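PDB 4JGW: Ral guanine nucleotide dissociation stimulator-like 2 from Mus musculus, which probably acts as a guanine nucleotide exchange factor for small G proteins and associates with GTP-bound Ras and Rap proteins in vitro. Local coordinates for residues Asp98-Leu103 and Glu112-Val117; Gly139-Leu144 and Asp165-Leu170; Glu208-Leu213 and Glu299-Leu304. All coordinates share one frame; numbering follows the deposited sequence.

Contact 1: Asp98-Leu103 and Glu112-Val117; sequences DRLEAL and ERTTGV
L103, whose CD2 methyl meets T114 across the contact, places its other methyl, CD1, over the centre of one face of the R99 guanidinium, 3.8 Å above the plane. That side chain therefore works in two directions at once, one branch resting on the flat cation of its own segment and the other reaching the opposite helix. L103 CD2 lies 3.7 Å from T114 CG2, and it is equally close to CB and OG1, so the methyl fits against the whole branched end of the threonine, the two side chains crossing at about a right angle. The T114 methyl is turned anti to its own nitrogen, which leaves OG1 beside that nitrogen and able to bond back to the carbonyl of E110. T115 repeats the pattern with the carbonyl of L111. Both hydroxyls are thus paired within helix 108-128, and the leucine methyls rest against oxygens that already have a partner. L100 completes the contact. Its CD2 stands 4.0 Å from T115 CA and 4.1 Å from T115 OG1, so the backbone of the second helix is approached as well as its side chain. L100 and T115 both also touch F147 of helix 138-151, so a third helix packs against the pair. After L100 the first helix soon ends: A102 leaves helical geometry, and L103 N bonds to L100 O. The arrangement is a helical hairpin, helices 89-101 and 108-128 joined by a short connection, within the N-terminal Ras-GEF (REM) domain.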
# COMPACT_ATOMS: atom_id res chain seq x y z
N ASP A 98 12.56 27.85 0.29
CA ASP A 98 12.02 29.19 0.04
C ASP A 98 11.55 29.86 1.34
O ASP A 98 11.94 30.99 1.64
CB ASP A 98 10.85 29.14 -0.94
CG ASP A 98 11.30 29.06 -2.39
OD1 ASP A 98 12.52 29.08 -2.65
OD2 ASP A 98 10.42 28.99 -3.28
N ARG A 99 10.72 29.14 2.09
CA ARG A 99 10.14 29.64 3.34
C ARG A 99 11.21 29.99 4.38
O ARG A 99 11.08 30.99 5.08
CB ARG A 99 9.13 28.63 3.90
CG ARG A 99 8.49 29.00 5.24
CD ARG A 99 7.64 30.26 5.17
NE ARG A 99 7.15 30.65 6.49
CZ ARG A 99 6.53 31.79 6.76
NH1 ARG A 99 6.31 32.69 5.81
NH2 ARG A 99 6.12 32.04 8.00
N LEU A 100 12.26 29.17 4.45
CA LEU A 100 13.37 29.42 5.37
C LEU A 100 14.18 30.65 4.96
O LEU A 100 14.64 31.41 5.82
CB LEU A 100 14.27 28.19 5.48
CG LEU A 100 13.73 26.93 6.17
CD1 LEU A 100 14.65 25.75 5.93
CD2 LEU A 100 13.52 27.15 7.67
N GLU A 101 14.36 30.83 3.65
CA GLU A 101 15.11 31.97 3.10
C GLU A 101 14.40 33.30 3.32
O GLU A 101 15.05 34.31 3.61
CB GLU A 101 15.39 31.76 1.61
CG GLU A 101 16.53 30.81 1.32
CD GLU A 101 16.56 30.33 -0.13
OE1 GLU A 101 15.83 30.91 -0.97
OE2 GLU A 101 17.31 29.38 -0.42
N ALA A 102 13.08 33.30 3.18
CA ALA A 102 12.27 34.50 3.41
C ALA A 102 12.13 34.81 4.91
O ALA A 102 11.40 35.72 5.30
CB ALA A 102 10.89 34.34 2.78
N LEU A 103 12.86 34.05 5.73
CA LEU A 103 12.77 34.15 7.17
C LEU A 103 14.13 34.41 7.81
O LEU A 103 14.28 34.37 9.03
CB LEU A 103 12.15 32.87 7.73
CG LEU A 103 10.90 33.00 8.61
CD1 LEU A 103 9.71 33.52 7.81
CD2 LEU A 103 10.56 31.65 9.21
N GLU A 112 15.15 30.42 14.70
CA GLU A 112 15.59 29.16 15.30
C GLU A 112 14.44 28.17 15.49
O GLU A 112 14.61 26.96 15.31
CB GLU A 112 16.29 29.42 16.64
CG GLU A 112 17.13 28.26 17.16
CD GLU A 112 17.64 28.47 18.58
OE1 GLU A 112 17.48 29.59 19.12
OE2 GLU A 112 18.20 27.52 19.15
N ARG A 113 13.27 28.70 15.85
CA ARG A 113 12.06 27.91 16.05
C ARG A 113 11.61 27.22 14.76
O ARG A 113 11.47 25.99 14.73
CB ARG A 113 10.94 28.81 16.59
CG ARG A 113 9.64 28.09 16.96
CD ARG A 113 8.43 29.01 16.84
NE ARG A 113 8.52 30.18 17.72
CZ ARG A 113 7.89 31.34 17.51
NH1 ARG A 113 7.13 31.51 16.44
NH2 ARG A 113 8.04 32.33 18.38
N THR A 114 11.42 28.01 13.71
CA THR A 114 10.96 27.50 12.41
C THR A 114 11.99 26.58 11.76
O THR A 114 11.63 25.57 11.16
CB THR A 114 10.59 28.66 11.46
OG1 THR A 114 9.63 29.51 12.09
CG2 THR A 114 10.00 28.13 10.15
N THR A 115 13.27 26.94 11.88
CA THR A 115 14.36 26.10 11.41
C THR A 115 14.32 24.74 12.12
O THR A 115 14.54 23.70 11.50
CB THR A 115 15.74 26.77 11.58
OG1 THR A 115 15.71 28.07 10.97
CG2 THR A 115 16.84 25.95 10.93
N GLY A 116 14.02 24.77 13.42
CA GLY A 116 13.84 23.56 14.22
C GLY A 116 12.69 22.70 13.73
O GLY A 116 12.79 21.47 13.69
N VAL A 117 11.58 23.34 13.37
CA VAL A 117 10.43 22.64 12.80
C VAL A 117 10.80 22.04 11.44
O VAL A 117 10.44 20.89 11.15
CB VAL A 117 9.18 23.55 12.68
CG1 VAL A 117 7.98 22.77 12.17
CG2 VAL A 117 8.85 24.19 14.02

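Contact 2: Gly139-Leu144 and Asp165-Leu170; sequences GQLDRL and DLIRNL
L141 carries two of the three side-chain meetings with the helix of I167 and L170, and it does so with an unusual first torsion. At chi1 -145° its CG sits between two staggered positions, and the two methyls diverge to separate targets. CD1 comes 3.4 Å from L170 O, beside the carbonyl group rather than beyond its oxygen, and reaches L170 CB at 4.0 Å. CD2 is directed instead to I167, meeting its CG2 branch at 4.2 Å. One turn along, L144 adopts a regular conformation, its CG lying opposite the main-chain nitrogen (chi1 173°), and this carries CD2 to within 4.2 Å of L170 CD1. L170 bends the other way, with CG beside its own nitrogen, and the two leucines cross at about a right angle. L170 is thereby shared: its CB and carbonyl serve L141, its CD1 serves L144. The side chains that meet are all aliphatic, and the one polar atom they touch is L170 O; the segments share no hydrogen bond. On the second helix the charged pair lies away from the contact, where R168 NH2 donates to D165 OD1 at 2.8 Å, a salt bridge between residues three apart. The carboxylate lies close to the guanidinium plane, whereas the nitrogen approaches the oxygen from above the carboxylate plane. The axes of the two short helical segments run nearly antiparallel, at 164°, and 11.3 Å apart at their closest. Helix 108-128 packs against both helices, L122 touching L144 and L166, while Q140 packs on P90 and F93 of helix 89-101.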
# COMPACT_ATOMS: atom_id res chain seq x y z
N GLY A 139 20.18 20.39 -5.77
CA GLY A 139 20.18 21.85 -5.66
C GLY A 139 19.47 22.36 -4.43
O GLY A 139 19.92 23.31 -3.79
N GLN A 140 18.35 21.71 -4.08
CA GLN A 140 17.57 22.06 -2.89
C GLN A 140 18.31 21.71 -1.60
O GLN A 140 18.12 22.36 -0.57
CB GLN A 140 16.21 21.37 -2.92
CG GLN A 140 15.23 21.92 -3.96
CD GLN A 140 15.38 21.28 -5.33
OE1 GLN A 140 16.30 20.49 -5.58
NE2 GLN A 140 14.47 21.62 -6.23
N LEU A 141 19.15 20.67 -1.67
CA LEU A 141 19.99 20.27 -0.54
C LEU A 141 21.05 21.33 -0.25
O LEU A 141 21.26 21.71 0.90
CB LEU A 141 20.65 18.91 -0.81
CG LEU A 141 20.87 17.91 0.33
CD1 LEU A 141 21.29 16.56 -0.23
CD2 LEU A 141 21.89 18.39 1.36
N ASP A 142 21.72 21.79 -1.31
CA ASP A 142 22.71 22.86 -1.22
C ASP A 142 22.06 24.16 -0.75
O ASP A 142 22.65 24.94 -0.01
CB ASP A 142 23.41 23.09 -2.57
CG ASP A 142 24.08 21.83 -3.11
OD1 ASP A 142 24.43 20.94 -2.31
OD2 ASP A 142 24.26 21.75 -4.34
N ARG A 143 20.82 24.37 -1.20
CA ARG A 143 20.00 25.51 -0.80
C ARG A 143 19.72 25.47 0.71
O ARG A 143 19.65 26.52 1.36
CB ARG A 143 18.68 25.47 -1.57
CG ARG A 143 18.16 26.80 -2.05
CD ARG A 143 16.81 26.61 -2.72
NE ARG A 143 16.26 27.84 -3.27
CZ ARG A 143 15.08 27.94 -3.87
NH1 ARG A 143 14.30 26.87 -4.00
NH2 ARG A 143 14.67 29.11 -4.34
N LEU A 144 19.56 24.27 1.25
CA LEU A 144 19.27 24.08 2.67
C LEU A 144 20.51 24.25 3.55
O LEU A 144 20.48 25.00 4.53
CB LEU A 144 18.63 22.71 2.92
CG LEU A 144 18.41 22.26 4.38
CD1 LEU A 144 17.34 23.09 5.07
CD2 LEU A 144 18.06 20.78 4.43
N ASP A 165 23.35 15.71 11.51
CA ASP A 165 23.04 14.35 11.10
C ASP A 165 22.04 14.30 9.93
O ASP A 165 22.10 13.39 9.11
CB ASP A 165 22.52 13.52 12.28
CG ASP A 165 23.64 13.00 13.16
OD1 ASP A 165 23.93 11.79 13.09
OD2 ASP A 165 24.22 13.80 13.93
N LEU A 166 21.14 15.27 9.88
CA LEU A 166 20.14 15.36 8.82
C LEU A 166 20.79 15.58 7.45
O LEU A 166 20.44 14.91 6.48
CB LEU A 166 19.11 16.46 9.11
CG LEU A 166 18.04 16.77 8.05
CD1 LEU A 166 17.14 15.57 7.78
CD2 LEU A 166 17.21 17.97 8.46
N ILE A 167 21.74 16.51 7.39
CA ILE A 167 22.46 16.82 6.16
C ILE A 167 23.25 15.60 5.68
O ILE A 167 23.19 15.24 4.50
CB ILE A 167 23.40 18.05 6.32
CG1 ILE A 167 22.64 19.25 6.88
CG2 ILE A 167 24.06 18.41 4.98
CD1 ILE A 167 23.51 20.27 7.59
N ARG A 168 23.97 14.96 6.60
CA ARG A 168 24.73 13.75 6.32
C ARG A 168 23.85 12.63 5.77
O ARG A 168 24.21 11.97 4.79
CB ARG A 168 25.46 13.27 7.59
CG ARG A 168 26.24 11.97 7.43
CD ARG A 168 27.00 11.61 8.70
NE ARG A 168 26.11 11.31 9.83
CZ ARG A 168 25.76 10.08 10.21
NH1 ARG A 168 26.22 9.02 9.56
NH2 ARG A 168 24.95 9.92 11.24
N ASN A 169 22.68 12.44 6.39
CA ASN A 169 21.72 11.43 5.95
C ASN A 169 21.09 11.76 4.60
O ASN A 169 20.80 10.86 3.80
CB ASN A 169 20.64 11.21 7.01
CG ASN A 169 21.16 10.49 8.25
OD1 ASN A 169 21.92 9.52 8.14
ND2 ASN A 169 20.76 10.95 9.42
N LEU A 170 20.88 13.05 4.33
CA LEU A 170 20.36 13.51 3.05
C LEU A 170 21.41 13.45 1.94
O LEU A 170 21.07 13.31 0.77
CB LEU A 170 19.79 14.93 3.16
CG LEU A 170 18.43 15.13 3.86
CD1 LEU A 170 18.24 16.60 4.22
CD2 LEU A 170 17.27 14.63 3.01

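Contact 3: Glu208-Leu213 and Glu299-Leu304; sequences EQLTLL and EECRLL
T211 and L304 meet where two helical backbones draw together, the nearest alpha carbons being T211 CA and C301 CA at 7.2 Å, close to the point where helix 284-303 gives way to a turn. L304, the first residue beyond that helix, does most of the work through a single methyl. Its CD1 lies 3.6 Å from E208 N and 3.7 Å from E208 CA, so it presses on main chain as well as on side chain. From there it also reaches E208 CG, at 3.8 Å, and T211 OG1, at 3.7 Å. The aliphatic part of E208 crosses L304 at about a right angle, and the chain then continues extended, leading its carboxylate away from the methyl. In T211, chi1 of -51° puts OG1 beside the backbone nitrogen, where the hydroxyl is hydrogen-bonded to the A207 carbonyl and to N306 ND2. The methyl of L304 therefore rests against an oxygen that already has polar partners. Deeper in, L210 CD1 approaches C301 SG at 4.3 Å in a purely apolar meeting. This pairing of helices 203-219 and 284-303 belongs to the Ras-GEF (CDC25-homology) domain. Helix 307-318 adjoins it through S309, which touches both L210 and C301; helix 445-453 supplies L451 against L210, and Y439 hydrogen-bonds the L304 carbonyl.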
# COMPACT_ATOMS: atom_id res chain seq x y z
N GLU A 208 3.38 -21.36 2.93
CA GLU A 208 4.48 -20.67 3.62
C GLU A 208 5.44 -20.01 2.64
O GLU A 208 5.93 -18.90 2.88
CB GLU A 208 5.25 -21.64 4.52
CG GLU A 208 4.54 -22.00 5.81
CD GLU A 208 5.14 -23.21 6.51
OE1 GLU A 208 6.23 -23.68 6.11
OE2 GLU A 208 4.52 -23.69 7.48
N GLN A 209 5.70 -20.69 1.53
CA GLN A 209 6.64 -20.23 0.53
C GLN A 209 6.03 -19.13 -0.34
O GLN A 209 6.73 -18.18 -0.72
CB GLN A 209 7.09 -21.42 -0.32
CG GLN A 209 8.60 -21.52 -0.53
CD GLN A 209 9.43 -21.31 0.74
OE1 GLN A 209 10.49 -20.71 0.68
NE2 GLN A 209 8.94 -21.81 1.87
N LEU A 210 4.75 -19.26 -0.66
CA LEU A 210 4.02 -18.20 -1.36
C LEU A 210 3.93 -16.94 -0.49
O LEU A 210 4.06 -15.83 -0.99
CB LEU A 210 2.61 -18.67 -1.76
CG LEU A 210 2.46 -19.73 -2.86
CD1 LEU A 210 0.99 -20.06 -3.06
CD2 LEU A 210 3.08 -19.28 -4.18
N THR A 211 3.74 -17.14 0.82
CA THR A 211 3.64 -16.05 1.78
C THR A 211 4.97 -15.31 1.96
O THR A 211 4.99 -14.08 2.08
CB THR A 211 3.09 -16.53 3.14
OG1 THR A 211 1.88 -17.27 2.92
CG2 THR A 211 2.79 -15.35 4.05
N LEU A 212 6.08 -16.05 1.94
CA LEU A 212 7.42 -15.45 2.01
C LEU A 212 7.65 -14.46 0.87
O LEU A 212 8.16 -13.36 1.09
CB LEU A 212 8.50 -16.53 2.01
CG LEU A 212 9.93 -16.11 2.36
CD1 LEU A 212 10.09 -15.88 3.87
CD2 LEU A 212 10.92 -17.16 1.89
N LEU A 213 7.27 -14.86 -0.34
CA LEU A 213 7.40 -14.00 -1.52
C LEU A 213 6.44 -12.81 -1.46
O LEU A 213 6.83 -11.68 -1.75
CB LEU A 213 7.19 -14.80 -2.80
CG LEU A 213 8.22 -15.88 -3.17
CD1 LEU A 213 7.64 -16.85 -4.19
CD2 LEU A 213 9.52 -15.27 -3.70
N GLU A 299 -6.34 -22.70 1.43
CA GLU A 299 -6.75 -22.83 2.83
C GLU A 299 -5.57 -22.60 3.79
O GLU A 299 -5.73 -21.94 4.82
CB GLU A 299 -7.43 -24.18 3.07
CG GLU A 299 -7.87 -24.47 4.51
CD GLU A 299 -9.00 -23.58 5.01
OE1 GLU A 299 -9.47 -22.68 4.27
OE2 GLU A 299 -9.43 -23.78 6.16
N GLU A 300 -4.40 -23.13 3.44
CA GLU A 300 -3.20 -22.95 4.26
C GLU A 300 -2.68 -21.51 4.21
O GLU A 300 -2.09 -21.03 5.19
CB GLU A 300 -2.09 -23.93 3.85
CG GLU A 300 -2.43 -25.41 4.08
CD GLU A 300 -2.34 -25.83 5.55
OE1 GLU A 300 -1.88 -25.04 6.40
OE2 GLU A 300 -2.73 -26.98 5.84
N CYS A 301 -2.90 -20.83 3.09
CA CYS A 301 -2.61 -19.40 2.96
C CYS A 301 -3.49 -18.57 3.91
O CYS A 301 -3.02 -17.61 4.51
CB CYS A 301 -2.80 -18.93 1.52
SG CYS A 301 -1.50 -19.43 0.36
N ARG A 302 -4.76 -18.96 4.03
CA ARG A 302 -5.72 -18.27 4.89
C ARG A 302 -5.34 -18.40 6.36
O ARG A 302 -5.48 -17.45 7.13
CB ARG A 302 -7.13 -18.82 4.66
CG ARG A 302 -8.24 -17.97 5.27
CD ARG A 302 -9.55 -18.74 5.35
NE ARG A 302 -9.84 -19.23 6.70
CZ ARG A 302 -9.42 -20.39 7.20
NH1 ARG A 302 -8.68 -21.20 6.47
NH2 ARG A 302 -9.74 -20.73 8.44
N LEU A 303 -4.88 -19.59 6.75
CA LEU A 303 -4.43 -19.86 8.11
C LEU A 303 -3.19 -19.03 8.46
O LEU A 303 -2.99 -18.67 9.61
CB LEU A 303 -4.15 -21.36 8.31
CG LEU A 303 -5.35 -22.31 8.24
CD1 LEU A 303 -4.89 -23.74 7.94
CD2 LEU A 303 -6.17 -22.28 9.53
N LEU A 304 -2.39 -18.74 7.44
CA LEU A 304 -1.23 -17.86 7.58
C LEU A 304 -1.60 -16.38 7.41
O LEU A 304 -0.74 -15.51 7.53
CB LEU A 304 -0.15 -18.23 6.56
CG LEU A 304 0.65 -19.52 6.78
CD1 LEU A 304 1.46 -19.83 5.54
CD2 LEU A 304 1.57 -19.41 8.00

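The three contacts follow one another along the chain without interleaving. Contacts 1 and 2 form a single helical unit, their centres 15 Å apart: D98 of the first is joined to R143 of the second by a salt bridge, D98 OD1 to R143 NH2 at 2.7 Å, and L100 packs on L144. Helices 89-101, 108-128, 138-151 and 164-172 form part of the N-terminal Ras-GEF (REM) domain. Contact 3 stands on the opposite side of the chain's centre, in the Ras-GEF domain, its centre about 49 Å from contact 1 and 42 Å from contact 2. The contacts thus sample two helical parts, joined by an antiparallel sheet that pairs strands 46-54 and 414-415; the second is the exchange-factor domain.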